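Local coordinates for protein eukaryotic translation initiation factor 4 gamma 5 (Trypanosoma cruzi, PDB 6OZU) that probably serves as an eIF4G-type scaffold in translation initiation, its helical MIF4G domain being of the kind that binds the helicase eIF4A in related factors, at residues Leu160-Glu165 / Phe219-Thr224; His155-Leu160 / Arg202-Glu207; Glu120-Arg125 / Ala172-Ile177; Arg97-Ala102 / Ile136-Leu141. All coordinates share one frame; numbering follows the deposited sequence.

Interaction 1: Leu160-Glu165 / Phe219-Thr224. With SO4 (sulfate ion), chain G.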
loop_
_atom_site.group_PDB
_atom_site.type_symbol
_atom_site.label_atom_id
_atom_site.label_comp_id
_atom_site.label_asym_id
_atom_site.label_seq_id
_atom_site.Cartn_x
_atom_site.Cartn_y
_atom_site.Cartn_z
ATOM N N LEU A 160 12.184 1.617 4.836
ATOM C CA LEU A 160 12.183 0.165 4.639
ATOM C C LEU A 160 13.557 -0.341 4.206
ATOM O O LEU A 160 13.996 -1.384 4.699
ATOM C CB LEU A 160 11.105 -0.204 3.615
ATOM C CG LEU A 160 10.629 -1.651 3.566
ATOM C CD1 LEU A 160 9.706 -1.968 4.748
ATOM C CD2 LEU A 160 9.902 -1.917 2.273
ATOM N N LEU A 161 14.251 0.412 3.305
ATOM C CA LEU A 161 15.567 0.047 2.791
ATOM C C LEU A 161 16.735 0.689 3.528
ATOM O O LEU A 161 17.732 0.014 3.777
ATOM C CB LEU A 161 15.675 0.367 1.292
ATOM C CG LEU A 161 14.695 -0.329 0.314
ATOM C CD1 LEU A 161 14.809 0.306 -1.066
ATOM C CD2 LEU A 161 14.950 -1.847 0.223
ATOM N N TYR A 162 16.649 1.998 3.824
ATOM C CA TYR A 162 17.717 2.746 4.497
ATOM C C TYR A 162 17.587 2.813 6.013
ATOM O O TYR A 162 18.491 3.332 6.661
ATOM C CB TYR A 162 17.861 4.162 3.917
ATOM C CG TYR A 162 18.298 4.216 2.463
ATOM C CD1 TYR A 162 19.633 4.059 2.113
ATOM C CD2 TYR A 162 17.386 4.505 1.451
ATOM C CE1 TYR A 162 20.049 4.163 0.785
ATOM C CE2 TYR A 162 17.787 4.593 0.118
ATOM C CZ TYR A 162 19.123 4.426 -0.208
ATOM O OH TYR A 162 19.535 4.499 -1.507
ATOM N N GLY A 163 16.501 2.271 6.567
ATOM C CA GLY A 163 16.252 2.286 7.999
ATOM C C GLY A 163 15.452 3.492 8.442
ATOM O O GLY A 163 15.405 4.512 7.740
ATOM N N THR A 164 14.824 3.385 9.618
ATOM C CA THR A 164 14.012 4.464 10.196
ATOM C C THR A 164 14.882 5.701 10.515
ATOM O O THR A 164 14.425 6.829 10.323
ATOM C CB THR A 164 13.155 3.948 11.376
ATOM O OG1 THR A 164 13.956 3.141 12.254
ATOM C CG2 THR A 164 11.952 3.124 10.895
ATOM N N GLU A 165 16.158 5.478 10.904
ATOM C CA GLU A 165 17.134 6.545 11.148
ATOM C C GLU A 165 17.900 6.913 9.834
ATOM O O GLU A 165 18.719 7.838 9.842
ATOM C CB GLU A 165 18.092 6.167 12.296
ATOM N N PHE A 219 23.623 -2.050 -6.296
ATOM C CA PHE A 219 23.408 -3.288 -7.047
ATOM C C PHE A 219 21.937 -3.715 -6.936
ATOM O O PHE A 219 21.338 -4.080 -7.943
ATOM C CB PHE A 219 24.377 -4.414 -6.614
ATOM C CG PHE A 219 24.357 -5.614 -7.536
ATOM C CD1 PHE A 219 25.052 -5.601 -8.743
ATOM C CD2 PHE A 219 23.609 -6.745 -7.217
ATOM C CE1 PHE A 219 24.992 -6.698 -9.620
ATOM C CE2 PHE A 219 23.562 -7.847 -8.092
ATOM C CZ PHE A 219 24.255 -7.813 -9.285
ATOM N N LEU A 220 21.350 -3.597 -5.732
ATOM C CA LEU A 220 19.953 -3.932 -5.479
ATOM C C LEU A 220 19.006 -3.107 -6.343
ATOM O O LEU A 220 18.189 -3.687 -7.059
ATOM C CB LEU A 220 19.600 -3.771 -3.998
ATOM C CG LEU A 220 18.159 -4.134 -3.618
ATOM C CD1 LEU A 220 18.121 -5.374 -2.825
ATOM C CD2 LEU A 220 17.511 -3.042 -2.864
ATOM N N LEU A 221 19.120 -1.767 -6.290
ATOM C CA LEU A 221 18.258 -0.848 -7.042
ATOM C C LEU A 221 18.449 -0.922 -8.556
ATOM O O LEU A 221 17.453 -0.899 -9.286
ATOM C CB LEU A 221 18.419 0.568 -6.526
ATOM C CG LEU A 221 18.014 0.800 -5.067
ATOM C CD1 LEU A 221 18.621 2.080 -4.529
ATOM C CD2 LEU A 221 16.477 0.732 -4.884
ATOM N N LEU A 222 19.710 -1.077 -9.024
ATOM C CA LEU A 222 20.010 -1.200 -10.448
ATOM C C LEU A 222 19.564 -2.514 -11.039
ATOM O O LEU A 222 19.071 -2.515 -12.161
ATOM C CB LEU A 222 21.496 -0.941 -10.764
ATOM C CG LEU A 222 21.958 0.513 -10.602
ATOM C CD1 LEU A 222 23.431 0.619 -10.752
ATOM C CD2 LEU A 222 21.297 1.414 -11.617
ATOM N N ASN A 223 19.756 -3.645 -10.313
ATOM C CA ASN A 223 19.327 -4.962 -10.791
ATOM C C ASN A 223 17.801 -5.066 -10.831
ATOM O O ASN A 223 17.268 -5.678 -11.761
ATOM C CB ASN A 223 19.935 -6.109 -9.983
ATOM C CG ASN A 223 20.086 -7.387 -10.764
ATOM O OD1 ASN A 223 19.974 -8.489 -10.240
ATOM N ND2 ASN A 223 20.308 -7.265 -12.048
ATOM N N THR A 224 17.112 -4.433 -9.850
ATOM C CA THR A 224 15.652 -4.401 -9.740
ATOM C C THR A 224 15.038 -3.629 -10.928
ATOM O O THR A 224 14.172 -4.169 -11.631
ATOM C CB THR A 224 15.219 -3.903 -8.348
ATOM O OG1 THR A 224 15.705 -4.814 -7.363
ATOM C CG2 THR A 224 13.740 -3.810 -8.210
HETATM S S SO4 G . 16.063 -0.217 10.990
HETATM O O1 SO4 G . 17.062 0.862 10.937
HETATM O O2 SO4 G . 14.886 0.232 11.737
HETATM O O3 SO4 G . 15.648 -0.603 9.635
HETATM O O4 SO4 G . 16.651 -1.375 11.665
#
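Leu161, in the last turn of helix 150-162, comes nearest to Leu220 of helix 215-235, and their CA atoms are still 10.2 Å apart. Side chains alone bridge this wide gap. Leu161 puts one methyl on each of two neighbours. Its CD2 meets Leu220 CD2 at 4.2 Å, and its CD1 meets Leu221 CD2 at the same 4.2 Å. Leu220 reaches the contact because its CG lies opposite the backbone N (chi1 -178°). Tyr162 slants across Leu221, and its OH rests 4.0 Å from Leu221 CD1. That hydroxyl is not left among methyls without a polar partner: it hydrogen-bonds to the backbone O of Leu208, at the end of helix 194-208. Leu208 also touches Leu161 and Leu221, so a third helix adjoins the contact. On the far helix, Leu220 O is gripped twice from opposite faces of its carbonyl plane, by Thr224 N at 3.1 Å and by Thr224 OG1 at 2.7 Å. Past Tyr162 the chain leaves the helix at Gly163, whose phi is positive (91°). Gly163 CA lies 3.4 Å from O1 of a bound sulfate. Thr164 OG1 gives the sulfate O2 a hydrogen bond of 3.1 Å. The ion probably comes from the crystallisation liquor. The leucine contact itself is buried, and joins the C-terminal helix to the helical stack, as expected of the all-helical, HEAT-like MIF4G fold.

Interaction 2: His155-Leu160 / Arg202-Glu207; sequences HVLEWL and RAVLEE
Leu157 points one methyl, CD1, at two side chains of helix 194-208, Val204 and Leu205. This is apolar helix-to-helix packing inside the all-helical MIF4G fold. The backbones come nearest at Leu157 and Leu205, with CA atoms 8.6 Å apart. Leu157 and Val204 cross at about a right angle, with Leu157 CD1 3.6 Å from Val204 CG1, the tighter of the two contacts. Val204 offers CG1 because that branch lies opposite its backbone N (chi1 166°); the other branch, CG2, sits beside the N. Leu205 runs aslant to Leu157, and its CD2 is 4.0 Å from the same CD1. The reach of Leu157 comes from an extended outer arm: with chi2 at 179°, CD1 lies opposite CA and is carried straight out from the helix. Val204 also touches Leu154, one turn earlier on helix 150-162. Leu182 and Phe179 of helix 173-186 both touch Leu157, and Phe179 packs on Leu205 as well, so a third helix borders the contact. On the other side of helix 194-208, Arg202 forms a salt bridge through NE with Asp229 of helix 215-235. All three residues that touch are buried. The two methyls that receive Leu157 CD1, Val204 CG1 and Leu205 CD2, come from consecutive residues and are 4.8 Å apart.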
loop_
_atom_site.group_PDB
_atom_site.type_symbol
_atom_site.label_atom_id
_atom_site.label_comp_id
_atom_site.label_asym_id
_atom_site.label_seq_id
_atom_site.Cartn_x
_atom_site.Cartn_y
_atom_site.Cartn_z
ATOM N N HIS A 155 8.658 7.433 0.402
ATOM C CA HIS A 155 8.936 7.637 1.841
ATOM C C HIS A 155 8.949 6.327 2.613
ATOM O O HIS A 155 9.780 6.165 3.506
ATOM C CB HIS A 155 7.953 8.635 2.503
ATOM C CG HIS A 155 8.328 9.059 3.906
ATOM N ND1 HIS A 155 8.809 10.333 4.173
ATOM C CD2 HIS A 155 8.239 8.381 5.077
ATOM C CE1 HIS A 155 9.018 10.373 5.482
ATOM N NE2 HIS A 155 8.700 9.219 6.065
ATOM N N VAL A 156 8.053 5.373 2.272
ATOM C CA VAL A 156 8.010 4.071 2.949
ATOM C C VAL A 156 9.284 3.278 2.617
ATOM O O VAL A 156 9.924 2.747 3.533
ATOM C CB VAL A 156 6.733 3.251 2.621
ATOM C CG1 VAL A 156 6.890 1.777 3.021
ATOM C CG2 VAL A 156 5.497 3.857 3.256
ATOM N N LEU A 157 9.650 3.215 1.302
ATOM C CA LEU A 157 10.842 2.530 0.783
ATOM C C LEU A 157 12.144 3.115 1.335
ATOM O O LEU A 157 13.104 2.378 1.537
ATOM C CB LEU A 157 10.851 2.496 -0.758
ATOM C CG LEU A 157 9.757 1.650 -1.421
ATOM C CD1 LEU A 157 9.849 1.716 -2.911
ATOM C CD2 LEU A 157 9.825 0.222 -0.971
ATOM N N GLU A 158 12.156 4.419 1.632
ATOM C CA GLU A 158 13.288 5.101 2.260
ATOM C C GLU A 158 13.595 4.458 3.619
ATOM O O GLU A 158 14.713 3.993 3.788
ATOM C CB GLU A 158 13.006 6.587 2.449
ATOM C CG GLU A 158 13.210 7.426 1.203
ATOM C CD GLU A 158 13.293 8.909 1.501
ATOM O OE1 GLU A 158 14.152 9.299 2.328
ATOM O OE2 GLU A 158 12.493 9.679 0.916
ATOM N N TRP A 159 12.610 4.360 4.549
ATOM C CA TRP A 159 12.856 3.736 5.852
ATOM C C TRP A 159 12.920 2.220 5.775
ATOM O O TRP A 159 13.662 1.601 6.532
ATOM C CB TRP A 159 11.888 4.208 6.950
ATOM C CG TRP A 159 10.426 3.948 6.719
ATOM C CD1 TRP A 159 9.483 4.870 6.353
ATOM C CD2 TRP A 159 9.708 2.726 7.013
ATOM N NE1 TRP A 159 8.228 4.296 6.369
ATOM C CE2 TRP A 159 8.342 2.970 6.739
ATOM C CE3 TRP A 159 10.085 1.462 7.511
ATOM C CZ2 TRP A 159 7.361 1.979 6.902
ATOM C CZ3 TRP A 159 9.112 0.483 7.661
ATOM C CH2 TRP A 159 7.771 0.747 7.364
ATOM N N LEU A 160 12.184 1.617 4.836
ATOM C CA LEU A 160 12.183 0.165 4.639
ATOM C C LEU A 160 13.557 -0.341 4.206
ATOM O O LEU A 160 13.996 -1.384 4.699
ATOM C CB LEU A 160 11.105 -0.204 3.615
ATOM C CG LEU A 160 10.629 -1.651 3.566
ATOM C CD1 LEU A 160 9.706 -1.968 4.748
ATOM C CD2 LEU A 160 9.902 -1.917 2.273
ATOM N N ARG A 202 9.181 2.166 -11.092
ATOM C CA ARG A 202 10.559 2.201 -11.607
ATOM C C ARG A 202 11.190 3.564 -11.284
ATOM O O ARG A 202 12.341 3.613 -10.856
ATOM C CB ARG A 202 10.579 1.898 -13.117
ATOM C CG ARG A 202 11.960 1.841 -13.717
ATOM C CD ARG A 202 11.923 1.828 -15.232
ATOM N NE ARG A 202 13.250 1.648 -15.817
ATOM C CZ ARG A 202 14.138 2.600 -16.084
ATOM N NH1 ARG A 202 13.899 3.856 -15.736
ATOM N NH2 ARG A 202 15.294 2.294 -16.658
ATOM N N ALA A 203 10.417 4.643 -11.460
ATOM C CA ALA A 203 10.794 6.030 -11.164
ATOM C C ALA A 203 11.142 6.233 -9.679
ATOM O O ALA A 203 12.093 6.951 -9.372
ATOM C CB ALA A 203 9.665 6.962 -11.558
ATOM N N VAL A 204 10.370 5.593 -8.772
ATOM C CA VAL A 204 10.546 5.605 -7.313
ATOM C C VAL A 204 11.898 4.977 -6.963
ATOM O O VAL A 204 12.654 5.549 -6.174
ATOM C CB VAL A 204 9.347 4.916 -6.595
ATOM C CG1 VAL A 204 9.646 4.600 -5.125
ATOM C CG2 VAL A 204 8.115 5.784 -6.694
ATOM N N LEU A 205 12.213 3.829 -7.585
ATOM C CA LEU A 205 13.478 3.142 -7.374
ATOM C C LEU A 205 14.647 3.929 -7.908
ATOM O O LEU A 205 15.722 3.839 -7.327
ATOM C CB LEU A 205 13.479 1.699 -7.917
ATOM C CG LEU A 205 12.351 0.769 -7.451
ATOM C CD1 LEU A 205 12.523 -0.585 -8.059
ATOM C CD2 LEU A 205 12.281 0.666 -5.928
ATOM N N GLU A 206 14.445 4.724 -8.975
ATOM C CA GLU A 206 15.488 5.589 -9.554
ATOM C C GLU A 206 15.791 6.751 -8.610
ATOM O O GLU A 206 16.944 7.164 -8.530
ATOM C CB GLU A 206 15.102 6.117 -10.944
ATOM C CG GLU A 206 15.234 5.102 -12.071
ATOM C CD GLU A 206 16.636 4.766 -12.554
ATOM O OE1 GLU A 206 16.892 3.565 -12.790
ATOM O OE2 GLU A 206 17.473 5.686 -12.701
ATOM N N GLU A 207 14.768 7.264 -7.880
ATOM C CA GLU A 207 14.921 8.320 -6.880
ATOM C C GLU A 207 15.748 7.859 -5.689
ATOM O O GLU A 207 16.642 8.582 -5.259
ATOM C CB GLU A 207 13.573 8.846 -6.408
ATOM C CG GLU A 207 13.062 9.964 -7.276
ATOM C CD GLU A 207 11.744 10.565 -6.844
ATOM O OE1 GLU A 207 11.752 11.697 -6.303
ATOM O OE2 GLU A 207 10.702 9.906 -7.065
#

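Interaction 3: Glu120-Arg125 / Ala172-Ile177; sequences EAEQRR and ADYELI
Tyr174 reaches from the first turn of helix 173-186 to Arg125 on helix 118-144, where the CA atoms of the two residues are 7.6 Å apart. Its CB points toward the other helix, and chi1 of -66° sets CG beside the backbone N. From there the ring extends along the Arg125 backbone. CD2 lies 4.0 Å from Arg125 CB, and CE2 is closer to that same CB, at 3.8 Å. Arg125 C sits over one face of the ring; Arg125 O is above that face too, but toward the rim. The hydroxyl at the tip ends near Glu122, with Tyr174 OH 4.2 Å from Glu122 OE2. That is too far for a hydrogen bond. The Glu122 carboxylate is tilted by 26° from the ring plane. Its other oxygen, OE1, makes a salt bridge of 3.6 Å with Arg125 NH1. Only the base of Arg125 packs on the tyrosine. The rest of its chain runs out extended, and NH2 makes salt bridges with Glu110 and with a sulfate, probably from the crystallisation liquor. Leu126 and Ala129 also touch Tyr174. Ala172, two residues before the tyrosine, is at the N-cap position of helix 173-186, and its O takes the bond from Leu176 N at 3.0 Å. The arrangement is a surface contact between two helices of the MIF4G helical stack, with an aromatic ring laid against a neighbouring helix backbone.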
loop_
_atom_site.group_PDB
_atom_site.type_symbol
_atom_site.label_atom_id
_atom_site.label_comp_id
_atom_site.label_asym_id
_atom_site.label_seq_id
_atom_site.Cartn_x
_atom_site.Cartn_y
_atom_site.Cartn_z
ATOM N N GLU A 120 15.997 -13.923 21.049
ATOM C CA GLU A 120 14.753 -13.260 21.431
ATOM C C GLU A 120 14.411 -12.129 20.496
ATOM O O GLU A 120 13.245 -11.939 20.176
ATOM C CB GLU A 120 14.859 -12.723 22.841
ATOM C CG GLU A 120 13.992 -13.476 23.812
ATOM C CD GLU A 120 14.086 -12.868 25.185
ATOM O OE1 GLU A 120 14.739 -13.486 26.053
ATOM O OE2 GLU A 120 13.535 -11.761 25.384
ATOM N N ALA A 121 15.430 -11.375 20.068
ATOM C CA ALA A 121 15.322 -10.238 19.163
ATOM C C ALA A 121 14.860 -10.755 17.800
ATOM O O ALA A 121 13.994 -10.147 17.170
ATOM C CB ALA A 121 16.676 -9.555 19.040
ATOM N N GLU A 122 15.401 -11.917 17.384
ATOM C CA GLU A 122 15.056 -12.574 16.130
ATOM C C GLU A 122 13.621 -13.063 16.080
ATOM O O GLU A 122 12.936 -12.822 15.086
ATOM C CB GLU A 122 16.039 -13.697 15.808
ATOM C CG GLU A 122 17.178 -13.250 14.906
ATOM C CD GLU A 122 16.781 -12.665 13.559
ATOM O OE1 GLU A 122 16.857 -11.421 13.430
ATOM O OE2 GLU A 122 16.395 -13.433 12.645
ATOM N N GLN A 123 13.148 -13.701 17.158
ATOM C CA GLN A 123 11.764 -14.160 17.239
ATOM C C GLN A 123 10.768 -12.994 17.268
ATOM O O GLN A 123 9.709 -13.089 16.647
ATOM C CB GLN A 123 11.568 -15.095 18.434
ATOM C CG GLN A 123 10.246 -15.874 18.425
ATOM C CD GLN A 123 10.127 -16.901 17.324
ATOM O OE1 GLN A 123 11.106 -17.534 16.902
ATOM N NE2 GLN A 123 8.905 -17.108 16.866
ATOM N N ARG A 124 11.124 -11.886 17.946
ATOM C CA ARG A 124 10.309 -10.669 18.007
ATOM C C ARG A 124 10.218 -10.001 16.620
ATOM O O ARG A 124 9.164 -9.482 16.258
ATOM C CB ARG A 124 10.856 -9.697 19.072
ATOM C CG ARG A 124 10.711 -10.184 20.518
ATOM C CD ARG A 124 9.290 -10.061 21.031
ATOM N NE ARG A 124 8.730 -8.726 20.810
ATOM C CZ ARG A 124 8.403 -7.872 21.773
ATOM N NH1 ARG A 124 8.559 -8.207 23.049
ATOM N NH2 ARG A 124 7.894 -6.688 21.469
ATOM N N ARG A 125 11.313 -10.057 15.844
ATOM C CA ARG A 125 11.413 -9.565 14.460
ATOM C C ARG A 125 10.478 -10.359 13.512
ATOM O O ARG A 125 9.847 -9.757 12.637
ATOM C CB ARG A 125 12.861 -9.663 13.975
ATOM C CG ARG A 125 13.684 -8.430 14.267
ATOM C CD ARG A 125 15.155 -8.703 14.003
ATOM N NE ARG A 125 15.963 -7.486 14.067
ATOM C CZ ARG A 125 17.133 -7.398 14.693
ATOM N NH1 ARG A 125 17.654 -8.462 15.296
ATOM N NH2 ARG A 125 17.796 -6.250 14.711
ATOM N N ALA A 172 17.575 -4.595 6.252
ATOM C CA ALA A 172 17.499 -5.720 7.167
ATOM C C ALA A 172 16.791 -6.855 6.442
ATOM O O ALA A 172 16.116 -6.608 5.435
ATOM C CB ALA A 172 16.725 -5.314 8.406
ATOM N N ASP A 173 16.935 -8.092 6.946
ATOM C CA ASP A 173 16.381 -9.288 6.321
ATOM C C ASP A 173 14.864 -9.269 6.086
ATOM O O ASP A 173 14.446 -9.499 4.939
ATOM C CB ASP A 173 16.805 -10.541 7.103
ATOM C CG ASP A 173 18.313 -10.781 7.098
ATOM O OD1 ASP A 173 18.926 -10.731 5.996
ATOM O OD2 ASP A 173 18.882 -11.007 8.195
ATOM N N TYR A 174 14.042 -8.995 7.136
ATOM C CA TYR A 174 12.576 -8.980 6.958
ATOM C C TYR A 174 12.120 -7.819 6.076
ATOM O O TYR A 174 11.155 -7.968 5.328
ATOM C CB TYR A 174 11.806 -9.049 8.289
ATOM C CG TYR A 174 11.996 -10.365 9.026
ATOM C CD1 TYR A 174 11.263 -11.500 8.675
ATOM C CD2 TYR A 174 12.928 -10.483 10.054
ATOM C CE1 TYR A 174 11.451 -12.717 9.339
ATOM C CE2 TYR A 174 13.118 -11.690 10.729
ATOM C CZ TYR A 174 12.375 -12.803 10.370
ATOM O OH TYR A 174 12.583 -13.983 11.042
ATOM N N GLU A 175 12.887 -6.722 6.072
ATOM C CA GLU A 175 12.643 -5.553 5.228
ATOM C C GLU A 175 12.840 -5.863 3.760
ATOM O O GLU A 175 12.011 -5.443 2.955
ATOM C CB GLU A 175 13.530 -4.390 5.669
ATOM C CG GLU A 175 12.883 -3.525 6.730
ATOM C CD GLU A 175 12.474 -4.241 7.996
ATOM O OE1 GLU A 175 11.253 -4.294 8.268
ATOM O OE2 GLU A 175 13.366 -4.777 8.696
ATOM N N LEU A 176 13.897 -6.643 3.416
ATOM C CA LEU A 176 14.153 -7.079 2.060
ATOM C C LEU A 176 12.994 -7.922 1.536
ATOM O O LEU A 176 12.647 -7.774 0.362
ATOM C CB LEU A 176 15.439 -7.916 2.000
ATOM C CG LEU A 176 16.719 -7.160 1.723
ATOM C CD1 LEU A 176 17.924 -7.955 2.203
ATOM C CD2 LEU A 176 16.851 -6.860 0.265
ATOM N N ILE A 177 12.398 -8.813 2.395
ATOM C CA ILE A 177 11.261 -9.677 2.035
ATOM C C ILE A 177 10.012 -8.832 1.743
ATOM O O ILE A 177 9.383 -9.048 0.713
ATOM C CB ILE A 177 11.011 -10.829 3.039
ATOM C CG1 ILE A 177 12.327 -11.568 3.370
ATOM C CG2 ILE A 177 9.960 -11.811 2.484
ATOM C CD1 ILE A 177 12.333 -12.370 4.641
#

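Interaction 4: Arg97-Ala102 / Ile136-Leu141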
loop_
_atom_site.group_PDB
_atom_site.type_symbol
_atom_site.label_atom_id
_atom_site.label_comp_id
_atom_site.label_asym_id
_atom_site.label_seq_id
_atom_site.Cartn_x
_atom_site.Cartn_y
_atom_site.Cartn_z
ATOM N N ARG A 97 -1.693 8.287 8.084
ATOM C CA ARG A 97 -1.818 7.665 9.390
ATOM C C ARG A 97 -1.376 6.204 9.389
ATOM O O ARG A 97 -0.567 5.812 10.228
ATOM C CB ARG A 97 -3.222 7.851 9.972
ATOM C CG ARG A 97 -3.260 7.513 11.456
ATOM C CD ARG A 97 -4.669 7.448 12.026
ATOM N NE ARG A 97 -4.828 6.405 13.050
ATOM C CZ ARG A 97 -4.377 6.483 14.299
ATOM N NH1 ARG A 97 -4.580 5.483 15.147
ATOM N NH2 ARG A 97 -3.734 7.569 14.717
ATOM N N THR A 98 -1.867 5.413 8.429
ATOM C CA THR A 98 -1.522 4.010 8.243
ATOM C C THR A 98 -0.010 3.767 8.076
ATOM O O THR A 98 0.524 2.820 8.678
ATOM C CB THR A 98 -2.288 3.489 7.016
ATOM O OG1 THR A 98 -3.681 3.618 7.271
ATOM C CG2 THR A 98 -1.953 2.030 6.660
ATOM N N PHE A 99 0.665 4.553 7.209
ATOM C CA PHE A 99 2.077 4.280 6.929
ATOM C C PHE A 99 3.000 5.011 7.902
ATOM O O PHE A 99 4.127 4.549 8.115
ATOM C CB PHE A 99 2.434 4.478 5.435
ATOM C CG PHE A 99 1.564 3.581 4.580
ATOM C CD1 PHE A 99 1.605 2.193 4.726
ATOM C CD2 PHE A 99 0.607 4.123 3.722
ATOM C CE1 PHE A 99 0.735 1.369 4.004
ATOM C CE2 PHE A 99 -0.264 3.285 2.991
ATOM C CZ PHE A 99 -0.186 1.921 3.137
ATOM N N GLU A 100 2.480 6.029 8.609
ATOM C CA GLU A 100 3.216 6.712 9.685
ATOM C C GLU A 100 3.277 5.742 10.893
ATOM O O GLU A 100 4.310 5.641 11.555
ATOM C CB GLU A 100 2.480 7.965 10.120
ATOM C CG GLU A 100 3.219 9.265 9.891
ATOM C CD GLU A 100 2.469 10.445 10.488
ATOM O OE1 GLU A 100 2.571 10.649 11.719
ATOM O OE2 GLU A 100 1.753 11.142 9.736
ATOM N N ASN A 101 2.154 5.031 11.157
ATOM C CA ASN A 101 2.029 4.014 12.200
ATOM C C ASN A 101 2.986 2.888 11.898
ATOM O O ASN A 101 3.752 2.512 12.792
ATOM C CB ASN A 101 0.599 3.444 12.267
ATOM C CG ASN A 101 -0.449 4.354 12.838
ATOM O OD1 ASN A 101 -0.170 5.350 13.512
ATOM N ND2 ASN A 101 -1.699 4.041 12.557
ATOM N N ALA A 102 2.954 2.356 10.632
ATOM C CA ALA A 102 3.847 1.298 10.182
ATOM C C ALA A 102 5.316 1.690 10.373
ATOM O O ALA A 102 6.061 0.884 10.903
ATOM C CB ALA A 102 3.549 0.928 8.743
ATOM N N ILE A 136 2.499 -3.352 4.032
ATOM C CA ILE A 136 3.259 -3.368 2.774
ATOM C C ILE A 136 2.385 -3.922 1.641
ATOM O O ILE A 136 2.346 -3.309 0.578
ATOM C CB ILE A 136 4.625 -4.094 2.925
ATOM C CG1 ILE A 136 5.419 -3.609 4.173
ATOM C CG2 ILE A 136 5.469 -3.961 1.641
ATOM C CD1 ILE A 136 5.878 -2.083 4.210
ATOM N N ASN A 137 1.616 -4.992 1.890
ATOM C CA ASN A 137 0.674 -5.512 0.885
ATOM C C ASN A 137 -0.333 -4.402 0.498
ATOM O O ASN A 137 -0.440 -4.034 -0.683
ATOM C CB ASN A 137 -0.066 -6.778 1.384
ATOM C CG ASN A 137 -1.032 -7.379 0.373
ATOM O OD1 ASN A 137 -0.739 -7.486 -0.826
ATOM N ND2 ASN A 137 -2.209 -7.783 0.835
ATOM N N PHE A 138 -0.982 -3.810 1.511
ATOM C CA PHE A 138 -1.923 -2.719 1.329
ATOM C C PHE A 138 -1.306 -1.557 0.513
ATOM O O PHE A 138 -1.942 -1.119 -0.453
ATOM C CB PHE A 138 -2.460 -2.266 2.674
ATOM C CG PHE A 138 -3.574 -1.240 2.628
ATOM C CD1 PHE A 138 -4.586 -1.323 1.673
ATOM C CD2 PHE A 138 -3.650 -0.238 3.577
ATOM C CE1 PHE A 138 -5.638 -0.409 1.659
ATOM C CE2 PHE A 138 -4.711 0.663 3.569
ATOM C CZ PHE A 138 -5.693 0.579 2.604
ATOM N N LEU A 139 -0.059 -1.118 0.841
ATOM C CA LEU A 139 0.642 -0.054 0.102
ATOM C C LEU A 139 0.726 -0.364 -1.409
ATOM O O LEU A 139 0.482 0.528 -2.229
ATOM C CB LEU A 139 2.054 0.203 0.679
ATOM C CG LEU A 139 2.858 1.363 0.038
ATOM C CD1 LEU A 139 2.341 2.745 0.484
ATOM C CD2 LEU A 139 4.329 1.242 0.354
ATOM N N GLY A 140 1.038 -1.626 -1.739
ATOM C CA GLY A 140 1.126 -2.137 -3.106
ATOM C C GLY A 140 -0.193 -2.108 -3.845
ATOM O O GLY A 140 -0.263 -1.632 -4.977
ATOM N N LEU A 141 -1.254 -2.587 -3.204
ATOM C CA LEU A 141 -2.604 -2.552 -3.776
ATOM C C LEU A 141 -3.159 -1.128 -3.960
ATOM O O LEU A 141 -3.848 -0.862 -4.958
ATOM C CB LEU A 141 -3.549 -3.378 -2.925
ATOM C CG LEU A 141 -3.224 -4.854 -2.922
ATOM C CD1 LEU A 141 -3.688 -5.488 -1.690
ATOM C CD2 LEU A 141 -3.767 -5.529 -4.130
#
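Phe138 and Leu139 of helix 118-144 meet Thr98 and Phe99 of helix 82-112. The short segments run roughly antiparallel, at 146°, with axes 11.1 Å apart. Ile136 comes first and turns its side chain to Leu160 of helix 150-162. Phe138 follows, its CG opposite the backbone N (chi1 -173°). Thr98 CG2 lies at the edge of its ring, near the plane, 4.2 Å from CD2. The same Phe138 CD2 is 4.1 Å from Phe99 CZ. The Thr98 hydroxyl takes no part; it bonds to Gln94 O in its own helix. Leu139 carries the largest share of the contact on its helix. Its CD1 sits over one face of the Phe99 ring in a CH-pi contact, 3.8 Å from the centroid and 16° off the normal. Thr98 CG2 covers the opposite face. Leu139 CB also presses on Phe99 CZ, at 3.7 Å. The ring is therefore covered on both faces. Farther on, Leu141 turns to Val63 and Pro64. Helix 63-76 touches Phe138 as well, and Phe51 stacks edge-to-face with it. Helix 150-162 packs here too, where Val156 touches both Phe99 and Leu139.

Overall arrangement
From the N terminus, segment 97-102 opens interaction 4, which closes at 136-141 and pairs two long helices near the middle of the chain. Interaction 3 opens inside that loop, at 120-125, and closes at 172-177, so the two cross. Helix 150-162 lies inside the loop of interaction 3. It opens interaction 2, closed at 202-207, and interaction 1, closed at 219-224. These two share Leu160 and cross each other and interaction 3. Interaction 4 precedes both in series, and no pair nests. Val156 and Leu160 touch the residues of interaction 4, so helix 150-162 ties the middle of the fold to its C-terminal helices.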